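Local coordinates for cypemycin cysteine dehydrogenase (decarboxylating) (Streptomyces sp, PDB 6JDD), which catalyses the oxidative decarboxylation of the C-terminal cysteine of the cypemycin precursor peptide, a step in building its aminovinyl-cysteine group, at residues A22-W27 and L91-T96. Numbering follows the deposited sequence.
Sequences ALVPWW and LVFPAT. With FAD (flavin-adenine dinucleotide), chain B.
Phe-93 points its ring edge at the indole of Trp-27 in a T-shaped stack. The planes stand at 87°, and the centroids of the Phe-93 ring and the five-membered ring of Trp-27 are 5.6 Å apart. Phe-93 CZ sits over one indole face, 4.0 Å from Trp-27 CG. Phe-93 CE2 lies 3.8 Å from Trp-27 CB, which meets the phenyl at its edge. The phenyl reaches the helix because chi1 of Phe-93 (-175°) turns CG away from the backbone N. Val-24 adds a second patch. Its CG2 branch packs 3.7 Å from both Pro-94 CD and Phe-93 O, and 4.1 Å from Phe-93 CD2. Val-24, Phe-93 and Pro-94 are buried, and Val-15 of strand 10-15 touches both Val-24 and Pro-94. A cis peptide precedes Pro-94, where the chain turns a corner. The Trp-27 side is more open, being partly exposed. Its indole lies between Phe-93 and Trp-26 of its own chain, and also meets Trp-26 of the second subunit at a steep angle. Beyond the turn, Thr-96 OG1 donates a 2.6 Å hydrogen bond to FAD O1P and also caps Thr-99 N in helix 97-104. The first turn of helix 24-34 thus packs on the corner at Phe-93 and Pro-94 in strand 90-95, beside strand 10-15 in the parallel sheet. This is the layout of a Rossmann-like flavoprotein of the HFCD family, with the flavin bound beyond the C-terminal strand ends.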
# COMPACT_ATOMS: atom_id res chain seq x y z
N ALA A 22 21.78 15.42 -15.44
CA ALA A 22 22.01 14.12 -16.11
C ALA A 22 23.49 13.99 -16.54
O ALA A 22 23.98 12.82 -16.57
CB ALA A 22 21.10 13.95 -17.29
N LEU A 23 24.17 15.11 -16.81
CA LEU A 23 25.57 15.17 -17.29
C LEU A 23 26.57 15.23 -16.13
O LEU A 23 27.75 15.08 -16.39
CB LEU A 23 25.74 16.42 -18.14
CG LEU A 23 25.44 16.25 -19.62
CD1 LEU A 23 24.12 15.54 -19.85
CD2 LEU A 23 25.40 17.61 -20.30
N VAL A 24 26.13 15.43 -14.89
CA VAL A 24 27.02 15.62 -13.72
C VAL A 24 27.82 14.35 -13.46
O VAL A 24 29.00 14.48 -13.21
CB VAL A 24 26.24 16.10 -12.49
CG1 VAL A 24 27.07 16.11 -11.22
CG2 VAL A 24 25.72 17.48 -12.76
N PRO A 25 27.25 13.11 -13.46
CA PRO A 25 28.07 11.92 -13.20
C PRO A 25 29.29 11.79 -14.13
O PRO A 25 30.35 11.43 -13.66
CB PRO A 25 27.10 10.77 -13.45
CG PRO A 25 25.75 11.37 -13.13
CD PRO A 25 25.84 12.77 -13.66
N TRP A 26 29.13 12.17 -15.40
CA TRP A 26 30.28 12.25 -16.34
C TRP A 26 31.35 13.23 -15.81
O TRP A 26 32.54 12.85 -15.75
CB TRP A 26 29.80 12.62 -17.75
CG TRP A 26 30.86 12.51 -18.79
CD1 TRP A 26 31.07 11.46 -19.62
CD2 TRP A 26 31.86 13.49 -19.10
NE1 TRP A 26 32.13 11.73 -20.44
CE2 TRP A 26 32.64 12.96 -20.14
CE3 TRP A 26 32.16 14.76 -18.60
CZ2 TRP A 26 33.71 13.63 -20.70
CZ3 TRP A 26 33.22 15.45 -19.17
CH2 TRP A 26 33.97 14.89 -20.21
N TRP A 27 30.95 14.45 -15.43
CA TRP A 27 31.87 15.47 -14.86
C TRP A 27 32.47 15.03 -13.52
O TRP A 27 33.63 15.31 -13.28
CB TRP A 27 31.14 16.79 -14.72
CG TRP A 27 31.01 17.45 -16.04
CD1 TRP A 27 29.91 17.53 -16.83
CD2 TRP A 27 32.09 18.04 -16.77
NE1 TRP A 27 30.21 18.17 -18.00
CE2 TRP A 27 31.55 18.50 -17.99
CE3 TRP A 27 33.44 18.22 -16.51
CZ2 TRP A 27 32.32 19.17 -18.94
CZ3 TRP A 27 34.21 18.86 -17.46
CH2 TRP A 27 33.66 19.34 -18.65
N LEU A 91 30.29 23.98 -4.86
CA LEU A 91 29.94 24.25 -6.27
C LEU A 91 28.48 23.83 -6.44
O LEU A 91 28.19 22.68 -6.19
CB LEU A 91 30.86 23.49 -7.23
CG LEU A 91 32.35 23.54 -6.89
CD1 LEU A 91 33.14 22.59 -7.78
CD2 LEU A 91 32.90 24.96 -7.02
N VAL A 92 27.62 24.75 -6.82
CA VAL A 92 26.22 24.43 -7.20
C VAL A 92 26.18 24.18 -8.71
O VAL A 92 26.29 25.10 -9.48
CB VAL A 92 25.26 25.54 -6.73
CG1 VAL A 92 23.81 25.14 -6.91
CG2 VAL A 92 25.52 25.90 -5.27
N PHE A 93 26.09 22.91 -9.08
CA PHE A 93 26.48 22.40 -10.41
C PHE A 93 25.53 21.29 -10.82
O PHE A 93 25.61 20.20 -10.26
CB PHE A 93 27.91 21.87 -10.36
CG PHE A 93 28.46 21.42 -11.69
CD1 PHE A 93 28.69 22.35 -12.70
CD2 PHE A 93 28.72 20.10 -11.94
CE1 PHE A 93 29.17 21.95 -13.93
CE2 PHE A 93 29.21 19.70 -13.17
CZ PHE A 93 29.43 20.62 -14.17
N PRO A 94 24.51 21.54 -11.66
CA PRO A 94 24.08 22.89 -12.02
C PRO A 94 23.20 23.58 -10.96
O PRO A 94 22.79 22.95 -10.01
CB PRO A 94 23.20 22.61 -13.23
CG PRO A 94 22.52 21.33 -12.86
CD PRO A 94 23.62 20.52 -12.21
N ALA A 95 22.94 24.88 -11.18
CA ALA A 95 22.12 25.70 -10.27
C ALA A 95 20.90 26.17 -11.02
O ALA A 95 21.05 26.91 -11.94
CB ALA A 95 22.89 26.85 -9.77
N THR A 96 19.75 25.72 -10.59
CA THR A 96 18.45 26.21 -11.11
C THR A 96 18.24 27.68 -10.69
O THR A 96 18.77 28.13 -9.66
CB THR A 96 17.29 25.30 -10.67
OG1 THR A 96 17.35 25.20 -9.24
CG2 THR A 96 17.37 23.92 -11.30
PA FAD B . 14.28 21.13 -4.91
O1A FAD B . 14.82 20.74 -3.57
O2A FAD B . 13.86 20.04 -5.85
O5B FAD B . 13.08 22.17 -4.72
C5B FAD B . 11.73 21.66 -4.63
C4B FAD B . 10.86 22.66 -3.90
O4B FAD B . 10.13 21.98 -2.84
C3B FAD B . 11.61 23.82 -3.22
O3B FAD B . 10.86 25.03 -3.29
C2B FAD B . 11.73 23.32 -1.77
O2B FAD B . 11.87 24.38 -0.84
C1B FAD B . 10.41 22.59 -1.60
N9A FAD B . 10.44 21.55 -0.58
C8A FAD B . 11.19 21.52 0.57
N7A FAD B . 10.99 20.44 1.27
C5A FAD B . 10.05 19.71 0.55
C6A FAD B . 9.42 18.47 0.78
N6A FAD B . 9.66 17.70 1.84
N1A FAD B . 8.53 18.05 -0.15
C2A FAD B . 8.30 18.83 -1.22
N3A FAD B . 8.83 20.01 -1.53
C4A FAD B . 9.71 20.39 -0.59
N1 FAD B . 14.99 25.01 -13.88
C2 FAD B . 16.07 25.80 -14.06
O2 FAD B . 16.28 26.76 -13.31
N3 FAD B . 16.96 25.60 -15.06
C4 FAD B . 16.82 24.56 -15.96
O4 FAD B . 17.64 24.41 -16.85
C4X FAD B . 15.71 23.71 -15.80
N5 FAD B . 15.56 22.72 -16.64
C5X FAD B . 14.47 21.90 -16.47
C6 FAD B . 14.29 20.83 -17.37
C7 FAD B . 13.23 19.98 -17.26
C7M FAD B . 13.07 18.84 -18.24
C8 FAD B . 12.28 20.17 -16.22
C8M FAD B . 11.11 19.24 -16.08
C9 FAD B . 12.45 21.21 -15.33
C9A FAD B . 13.53 22.10 -15.44
N10 FAD B . 13.73 23.16 -14.56
C10 FAD B . 14.82 24.00 -14.71
C1' FAD B . 12.77 23.40 -13.47
C2' FAD B . 13.28 22.88 -12.14
O2' FAD B . 13.38 21.46 -12.18
C3' FAD B . 12.35 23.28 -10.99
O3' FAD B . 12.42 24.69 -10.81
C4' FAD B . 12.67 22.59 -9.67
O4' FAD B . 11.74 23.01 -8.67
C5' FAD B . 14.08 22.87 -9.19
O5' FAD B . 14.24 22.34 -7.85
P FAD B . 15.71 22.29 -7.20
O1P FAD B . 16.34 23.63 -7.36
O2P FAD B . 16.42 21.09 -7.74
O3P FAD B . 15.37 22.05 -5.65